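Local coordinates for protein UspA1 (Moraxella catarrhalis, PDB 3NTN) that acts as a trimeric autotransporter adhesin of the bacterial outer membrane, binding fibronectin and the host receptor CEACAM1, at the interface of chains A and B. Coordinates in Å, arbitrary orientation; residue numbers count along the deposited sequence, not the author numbering. Chains: chain A/B, UspA1.

Contact 1: the interface of chains A and B. Residues chain A 163-165; chain B 169-171, 178-179.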
# COMPACT_ATOMS: atom_id res chain seq x y z
N GLN A 163 -1.21 -6.35 9.16
CA GLN A 163 -2.56 -6.01 8.82
C GLN A 163 -2.63 -4.75 7.97
O GLN A 163 -1.84 -3.82 8.17
CB GLN A 163 -3.34 -5.83 10.11
CG GLN A 163 -3.63 -7.12 10.83
CD GLN A 163 -4.31 -6.91 12.17
OE1 GLN A 163 -3.93 -6.00 12.94
NE2 GLN A 163 -5.30 -7.75 12.47
N ILE A 164 -3.55 -4.73 7.01
CA ILE A 164 -3.88 -3.49 6.26
C ILE A 164 -5.19 -2.93 6.83
O ILE A 164 -6.17 -3.70 6.99
CB ILE A 164 -3.92 -3.65 4.73
CG1 ILE A 164 -2.69 -4.49 4.31
CG2 ILE A 164 -3.93 -2.25 4.08
CD1 ILE A 164 -2.34 -4.64 2.80
N VAL A 165 -5.22 -1.65 7.18
CA VAL A 165 -6.34 -1.12 7.95
C VAL A 165 -6.99 0.09 7.28
O VAL A 165 -6.33 0.76 6.44
CB VAL A 165 -5.96 -0.78 9.43
CG1 VAL A 165 -5.47 -2.08 10.22
CG2 VAL A 165 -4.99 0.35 9.50
N ALA B 169 -3.69 -11.30 9.22
CA ALA B 169 -5.10 -11.70 9.29
C ALA B 169 -5.92 -10.51 9.76
O ALA B 169 -5.58 -9.85 10.70
CB ALA B 169 -5.25 -12.84 10.24
N GLY B 170 -7.00 -10.19 9.06
CA GLY B 170 -7.81 -9.03 9.44
C GLY B 170 -8.89 -9.43 10.38
O GLY B 170 -9.35 -10.58 10.36
N GLU B 171 -9.30 -8.49 11.22
CA GLU B 171 -10.47 -8.68 12.03
C GLU B 171 -11.71 -9.01 11.18
O GLU B 171 -11.93 -8.45 10.11
CB GLU B 171 -10.64 -7.46 12.98
CG GLU B 171 -12.03 -7.17 13.41
CD GLU B 171 -12.14 -5.90 14.35
OE1 GLU B 171 -11.12 -5.39 14.89
OE2 GLU B 171 -13.29 -5.45 14.55
N ASP B 178 -10.56 -4.07 8.00
CA ASP B 178 -9.21 -4.63 7.85
C ASP B 178 -9.22 -5.41 6.55
O ASP B 178 -10.24 -5.98 6.21
CB ASP B 178 -8.82 -5.61 8.97
CG ASP B 178 -8.65 -4.95 10.36
OD1 ASP B 178 -8.42 -5.77 11.28
OD2 ASP B 178 -8.75 -3.68 10.58
N ALA B 179 -8.11 -5.45 5.83
CA ALA B 179 -8.01 -6.37 4.71
C ALA B 179 -8.06 -7.81 5.21
O ALA B 179 -7.62 -8.14 6.33
CB ALA B 179 -6.77 -6.15 3.95
O HOH W 1 -5.33 -7.15 7.19

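Contact 2: the interface of chains A and B. Residues chain A 181-182, 185; chain B 171-172, 180, 184-185, 188.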
# COMPACT_ATOMS: atom_id res chain seq x y z
N ASN A 181 -12.63 -6.32 2.62
CA ASN A 181 -12.41 -6.06 4.05
C ASN A 181 -13.16 -7.04 4.95
O ASN A 181 -14.03 -7.73 4.46
CB ASN A 181 -12.59 -4.57 4.44
CG ASN A 181 -14.02 -4.10 4.47
OD1 ASN A 181 -14.93 -4.88 4.63
ND2 ASN A 181 -14.22 -2.78 4.45
N GLY A 182 -12.78 -7.14 6.22
CA GLY A 182 -13.37 -8.14 7.14
C GLY A 182 -14.90 -8.17 7.26
O GLY A 182 -15.50 -9.24 7.50
N LEU A 185 -16.29 -10.29 4.39
CA LEU A 185 -16.18 -11.69 4.74
C LEU A 185 -17.18 -12.06 5.82
O LEU A 185 -17.80 -13.10 5.76
CB LEU A 185 -14.74 -12.07 5.17
CG LEU A 185 -14.47 -13.58 5.22
CD1 LEU A 185 -14.45 -14.21 3.80
CD2 LEU A 185 -13.20 -13.90 5.98
N GLU B 171 -9.30 -8.49 11.22
CA GLU B 171 -10.47 -8.68 12.03
C GLU B 171 -11.71 -9.01 11.18
O GLU B 171 -11.93 -8.45 10.11
CB GLU B 171 -10.64 -7.46 12.98
CG GLU B 171 -12.03 -7.17 13.41
CD GLU B 171 -12.14 -5.90 14.35
OE1 GLU B 171 -11.12 -5.39 14.89
OE2 GLU B 171 -13.29 -5.45 14.55
N ILE B 172 -12.51 -9.98 11.64
CA ILE B 172 -13.68 -10.44 10.94
C ILE B 172 -14.86 -10.22 11.84
O ILE B 172 -15.07 -10.96 12.83
CB ILE B 172 -13.54 -11.90 10.51
CG1 ILE B 172 -12.45 -11.98 9.40
CG2 ILE B 172 -14.91 -12.49 10.02
CD1 ILE B 172 -12.13 -13.38 9.04
N VAL B 180 -8.61 -8.66 4.32
CA VAL B 180 -8.73 -10.12 4.51
C VAL B 180 -7.60 -10.83 3.71
O VAL B 180 -7.27 -10.41 2.61
CB VAL B 180 -10.16 -10.54 4.06
CG1 VAL B 180 -10.26 -11.99 3.71
CG2 VAL B 180 -11.20 -10.12 5.15
N GLN B 184 -8.05 -16.60 5.37
CA GLN B 184 -9.33 -16.29 5.98
C GLN B 184 -10.47 -16.69 5.05
O GLN B 184 -11.47 -17.23 5.50
CB GLN B 184 -9.37 -14.83 6.39
CG GLN B 184 -8.26 -14.53 7.40
CD GLN B 184 -8.33 -13.13 7.88
OE1 GLN B 184 -7.89 -12.22 7.17
NE2 GLN B 184 -8.95 -12.91 9.07
N LEU B 185 -10.29 -16.46 3.75
CA LEU B 185 -11.25 -16.95 2.78
C LEU B 185 -11.22 -18.47 2.73
O LEU B 185 -12.27 -19.10 2.63
CB LEU B 185 -11.00 -16.37 1.40
CG LEU B 185 -12.08 -16.64 0.31
CD1 LEU B 185 -13.26 -15.73 0.61
CD2 LEU B 185 -11.58 -16.33 -1.06
N LEU B 188 -13.27 -19.87 5.71
CA LEU B 188 -14.70 -19.84 5.44
C LEU B 188 -15.10 -20.88 4.34
O LEU B 188 -16.17 -21.53 4.42
CB LEU B 188 -15.15 -18.43 5.04
CG LEU B 188 -16.65 -18.32 4.73
CD1 LEU B 188 -17.46 -18.86 5.92
CD2 LEU B 188 -17.12 -16.89 4.28

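Contact 3: the interface of chains A and B. Residues chain A 122, 124, 152-156; chain B 163-166.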
# COMPACT_ATOMS: atom_id res chain seq x y z
N ALA A 122 9.77 -8.11 3.02
CA ALA A 122 10.38 -8.92 1.95
C ALA A 122 9.60 -8.93 0.60
O ALA A 122 8.37 -9.05 0.57
CB ALA A 122 10.70 -10.35 2.41
N LYS A 124 8.53 -10.74 -2.94
CA LYS A 124 7.96 -12.06 -3.22
C LYS A 124 7.54 -12.12 -4.69
O LYS A 124 6.99 -11.15 -5.23
CB LYS A 124 6.75 -12.30 -2.29
CG LYS A 124 6.49 -13.77 -1.95
CD LYS A 124 5.28 -13.83 -1.01
CE LYS A 124 4.44 -15.06 -1.27
NZ LYS A 124 3.87 -15.44 0.03
N THR A 152 5.04 -7.91 -7.04
CA THR A 152 3.99 -7.84 -6.04
C THR A 152 4.20 -6.58 -5.21
O THR A 152 5.19 -5.88 -5.35
CB THR A 152 4.02 -9.08 -5.14
OG1 THR A 152 5.33 -9.23 -4.58
CG2 THR A 152 3.66 -10.36 -5.91
N VAL A 153 3.23 -6.26 -4.38
CA VAL A 153 3.36 -5.26 -3.37
C VAL A 153 3.49 -5.95 -2.03
O VAL A 153 2.62 -6.75 -1.67
CB VAL A 153 2.14 -4.33 -3.38
CG1 VAL A 153 2.25 -3.29 -2.26
CG2 VAL A 153 2.06 -3.62 -4.74
N SER A 154 4.55 -5.69 -1.28
CA SER A 154 4.70 -6.41 0.01
C SER A 154 4.55 -5.49 1.14
O SER A 154 5.03 -4.33 1.08
CB SER A 154 6.07 -7.08 0.11
OG SER A 154 6.17 -7.78 1.35
N VAL A 155 3.84 -5.95 2.17
CA VAL A 155 3.69 -5.16 3.39
C VAL A 155 4.41 -5.74 4.60
O VAL A 155 4.33 -5.17 5.69
CB VAL A 155 2.21 -4.89 3.76
CG1 VAL A 155 1.51 -4.17 2.63
CG2 VAL A 155 1.44 -6.18 4.19
N GLY A 156 5.11 -6.86 4.43
CA GLY A 156 5.87 -7.40 5.54
C GLY A 156 6.72 -8.59 5.14
O GLY A 156 7.16 -8.64 3.99
N GLN B 163 -0.59 -8.75 -6.85
CA GLN B 163 -0.87 -9.36 -5.57
C GLN B 163 -0.34 -8.51 -4.41
O GLN B 163 0.69 -7.85 -4.51
CB GLN B 163 -0.27 -10.75 -5.54
CG GLN B 163 -0.94 -11.75 -6.53
CD GLN B 163 -0.27 -13.10 -6.50
OE1 GLN B 163 0.96 -13.19 -6.62
NE2 GLN B 163 -1.07 -14.18 -6.35
N ILE B 164 -1.06 -8.48 -3.30
CA ILE B 164 -0.54 -7.87 -2.08
C ILE B 164 -0.13 -8.98 -1.12
O ILE B 164 -0.95 -9.87 -0.89
CB ILE B 164 -1.50 -6.85 -1.42
CG1 ILE B 164 -2.01 -5.87 -2.47
CG2 ILE B 164 -0.71 -6.10 -0.34
CD1 ILE B 164 -2.91 -4.64 -1.96
N VAL B 165 1.11 -9.00 -0.65
CA VAL B 165 1.62 -10.19 0.05
C VAL B 165 2.10 -9.91 1.48
O VAL B 165 2.35 -8.74 1.85
CB VAL B 165 2.77 -10.89 -0.73
CG1 VAL B 165 2.30 -11.34 -2.18
CG2 VAL B 165 4.04 -10.04 -0.75
N HIS B 166 2.19 -10.95 2.29
CA HIS B 166 2.51 -10.79 3.73
C HIS B 166 1.53 -9.88 4.48
O HIS B 166 1.92 -9.05 5.32
CB HIS B 166 3.93 -10.31 3.89
CG HIS B 166 4.92 -11.23 3.27
ND1 HIS B 166 5.01 -12.57 3.62
CD2 HIS B 166 5.88 -11.02 2.34
CE1 HIS B 166 5.98 -13.14 2.91
NE2 HIS B 166 6.51 -12.22 2.13
O HOH W 2 1.97 -13.70 1.04

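Contact 4: the interface of chains A and B. Residues chain A 169-172, 183-184, 187; chain B 129, 132, 142-143.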
# COMPACT_ATOMS: atom_id res chain seq x y z
N ALA A 169 -14.77 -0.88 1.52
CA ALA A 169 -15.47 -2.06 0.97
C ALA A 169 -15.21 -2.17 -0.51
O ALA A 169 -15.38 -1.23 -1.26
CB ALA A 169 -16.93 -1.98 1.24
N GLY A 170 -14.75 -3.35 -0.93
CA GLY A 170 -14.51 -3.65 -2.35
C GLY A 170 -15.75 -4.05 -3.11
O GLY A 170 -16.68 -4.64 -2.55
N GLU A 171 -15.79 -3.69 -4.38
CA GLU A 171 -16.75 -4.28 -5.28
C GLU A 171 -16.70 -5.82 -5.20
O GLU A 171 -15.60 -6.42 -5.16
CB GLU A 171 -16.39 -3.79 -6.67
CG GLU A 171 -17.40 -3.96 -7.73
CD GLU A 171 -17.11 -2.98 -8.85
OE1 GLU A 171 -17.75 -1.90 -8.87
OE2 GLU A 171 -16.20 -3.28 -9.68
N ILE A 172 -17.88 -6.43 -5.07
CA ILE A 172 -18.01 -7.89 -4.97
C ILE A 172 -18.74 -8.36 -6.22
O ILE A 172 -19.97 -8.23 -6.32
CB ILE A 172 -18.80 -8.39 -3.68
CG1 ILE A 172 -18.23 -7.84 -2.32
CG2 ILE A 172 -18.99 -9.97 -3.70
CD1 ILE A 172 -16.65 -8.07 -2.06
N SER A 183 -15.53 -7.02 7.09
CA SER A 183 -16.99 -6.91 7.13
C SER A 183 -17.63 -7.59 5.92
O SER A 183 -18.79 -8.04 5.99
CB SER A 183 -17.44 -5.45 7.23
OG SER A 183 -17.30 -4.75 5.98
N GLN A 184 -16.91 -7.66 4.81
CA GLN A 184 -17.47 -8.30 3.64
C GLN A 184 -17.40 -9.81 3.80
O GLN A 184 -18.34 -10.51 3.42
CB GLN A 184 -16.77 -7.80 2.38
CG GLN A 184 -16.97 -6.26 2.21
CD GLN A 184 -16.28 -5.74 0.99
OE1 GLN A 184 -15.06 -5.57 0.99
NE2 GLN A 184 -17.05 -5.55 -0.11
N ALA A 187 -20.05 -10.62 6.40
CA ALA A 187 -21.37 -10.69 5.74
C ALA A 187 -21.62 -12.00 5.00
O ALA A 187 -22.70 -12.56 5.12
CB ALA A 187 -21.60 -9.48 4.81
N VAL B 129 -19.74 0.96 -1.91
CA VAL B 129 -20.20 -0.43 -1.90
C VAL B 129 -20.73 -0.76 -0.52
O VAL B 129 -19.99 -1.14 0.36
CB VAL B 129 -19.05 -1.43 -2.29
CG1 VAL B 129 -19.64 -2.78 -2.46
CG2 VAL B 129 -18.39 -1.02 -3.58
N ALA B 132 -24.12 -6.11 -1.93
CA ALA B 132 -23.84 -6.81 -3.17
C ALA B 132 -24.86 -7.90 -3.36
O ALA B 132 -25.35 -8.48 -2.38
CB ALA B 132 -22.40 -7.43 -3.15
N PHE B 142 -21.94 -3.77 4.76
CA PHE B 142 -20.51 -3.55 4.63
C PHE B 142 -20.07 -2.22 5.30
O PHE B 142 -20.70 -1.16 5.13
CB PHE B 142 -20.10 -3.47 3.15
CG PHE B 142 -20.43 -4.70 2.33
CD1 PHE B 142 -20.62 -5.96 2.92
CD2 PHE B 142 -20.47 -4.62 0.94
CE1 PHE B 142 -20.90 -7.05 2.16
CE2 PHE B 142 -20.73 -5.74 0.18
CZ PHE B 142 -20.95 -6.94 0.78
N ALA B 143 -18.94 -2.32 6.00
CA ALA B 143 -18.18 -1.19 6.56
C ALA B 143 -17.25 -0.57 5.54
O ALA B 143 -16.83 -1.23 4.55
CB ALA B 143 -17.41 -1.65 7.79
O HOH W 3 -16.74 1.26 -0.81

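Contact 1: the interface of chains A and B
Two hydrogen bonds to backbone carbonyls join A:Gln163 and A:Ile164 to a loop of chain B. The side-chain amide NE2 of A:Gln163 donates to B:Ala169 O at 2.8 Å, nearly along the C=O axis, and that oxygen lies nearly in the plane of the A:Gln163 amide. The chain that delivers it leaves with CG anti to the carbonyl carbon (chi1 -73°) and then runs extended, placing the amide tip against the loop. The second bond, 2.9 Å, runs the other way, from B:Ala179 N to A:Ile164 O. Water extends this grip: water 1 lies 3.0 Å from A:Ile164 N and 2.6 Å from B:Ala179 O, so that the two residues are paired both directly and through solvent.

Apolar contact is slight, A:Ile164 CB meeting B:Ala179 CB at 3.9 Å. Separately, methyl CG1 of A:Val165 sits 3.7 Å from carboxylate oxygen OD2 of B:Asp178, the side chains side by side and pointing the same way.

A second-shell bond shapes the receiving loop: B:Glu171 N donates to B:Asp178 OD1 at 2.9 Å, on the anti side of the carboxylate, tying B:Glu171 to B:Asp178 within the loop. In the fold, the short strand 164-165 of chain A thus docks on the chain B loop that leads into helix 182-217.

Contact 2: the interface of chains A and B
The carbonyl O of B:Glu171 lies 3.3 Å from A:Gly182 CA, a polar atom against a carbon, and no nitrogen or oxygen comes within bonding reach across this patch. What holds it is the packing of methyl groups, a worked case of a leucine seated among the side chains of a neighbouring chain. A:Leu185 is that residue. With CG anti to the backbone N (chi1 -166°), it sends its two methyls to different neighbours. CD2 of A:Leu185 presses on CD1 of B:Ile172 at 3.3 Å, a close fit of two methyls, and also lies 4.0 Å from B:Gln184 CB. CD1 of A:Leu185 points toward the chain B helix, meeting CD1 of B:Leu185 at 3.7 Å and CD2 of B:Leu188 at 3.8 Å; the side chain of B:Leu188 runs past it in the opposite direction.

B:Val180 closes the near end. Its CG2 branch sits 3.5 Å from A:Gly182 CA, against the first turn of the helix, and 4.0 Å from A:Leu185 CB. Its CG1 branch lies at the fringe of the leucine.

The site marks the start of helix 182-217 in both chains: the first turn of the chain A helix packs against a surface formed jointly by the chain B loop of B:Ile172 and B:Val180 and the opening turns of the chain B helix, where the coiled coil begins.

Contact 3: the interface of chains A and B
The imidazole of B:His166 has the hydroxyl OG of A:Ser154 in the plane of the ring at its edge, 3.4 Å from CD2. Water 2 and CD of A:Lys124 lie on one side of the plane, both toward the rim, the lysine carbon 3.7 Å from NE2 of B:His166. The carbonyl O of A:Gly156 lies off the plane on the other side, near CD2. A:Lys124 NZ stays 4.7 Å from NE2 of B:His166; were both groups charged, they would be expected to repel weakly. The same lysine NZ is 2.8 Å from water 2, which in turn lies near the backbone N of B:His166.

Beside the ring the backbones form a short parallel sheet. A:Val153 N donates to B:Gln163 O at 3.0 Å, B:Val165 N to A:Val153 O at 2.9 Å, and A:Val155 N to B:Val165 O at 3.2 Å.

B:Val165 supplies the packing. Its CG1 is anti to the carbonyl carbon (chi1 -59°), which leaves CG2 between the backbone N and the carbonyl carbon. CG2 of B:Val165 touches CB of A:Ser154 at 3.7 Å and lies close to A:Lys124 CB, while CG1 faces the methyl of A:Thr152. Within chain A, the hydroxyls of A:Ser154 and A:Thr152 donate to the carbonyls of A:Ala122 and A:Lys124.

By pairing strand 153-154 of one chain alongside strand 164-165 of the next, the site stitches neighbouring subunits together.

Contact 4: the interface of chains A and B
Loop residues A:Ala169 to A:Ile172 and the first turns of helix 182-217 in chain A, represented by A:Ser183, A:Gln184 and A:Ala187, pack against B:Val129, the start of strand 132-134 and the loop holding B:Phe142 and B:Ala143. The phenyl ring is the centre of the contact. The side chain of A:Gln184 runs across one face at about a right angle to the ring side chain, CG over the CD1 side, 3.8 Å from the ring centroid of B:Phe142 in a CH-pi contact, and NE2 over the CD2-CE2 side. The amide plane is turned 69° from the ring. At the ring's edge, in plane, is CB of A:Ala187, 3.7 Å from CE1 of B:Phe142.

A:Gln184 is held for this task from within its own chain. Its amide spans the backbone of A:Gly170, NE2 donating to the carbonyl O at 2.6 Å on a lone pair, and OE1 accepting from the N at 3.0 Å. The paired bonds fix the rotation of the amide and join the loop to the helix, so that both present one surface to chain B.

Farther along, the CB atoms of A:Ile172 and B:Ala132 meet at 3.8 Å, and B:Val129 leans its two methyls on the backbone of A:Gly170 and A:Glu171. Water 3 links A:Ala169 O with B:Val129 N.

A direct polar bond closes the patch: A:Ser183 turns OG between its own backbone N and carbonyl carbon (chi1 75°), and the hydroxyl accepts a hydrogen bond from B:Ala143 N at 2.9 Å.

Contacts 1 and 2 lie side by side, their C-alpha centres about 8 Å apart, and share B:Glu171. Contact 4 is about 11 Å from contact 2, and both use helix 182-217 of chain A. Contact 3 is about 14 Å from contact 1 and 23 Å from contact 4, on the head side. In each copy strand 164-165 takes part in both contact 1 and contact 3, so each chain uses it toward both neighbours in the trimer. Such unlike pairings can close around the axis, interlocking the three chains in what is probably the neck region, between head and stalk.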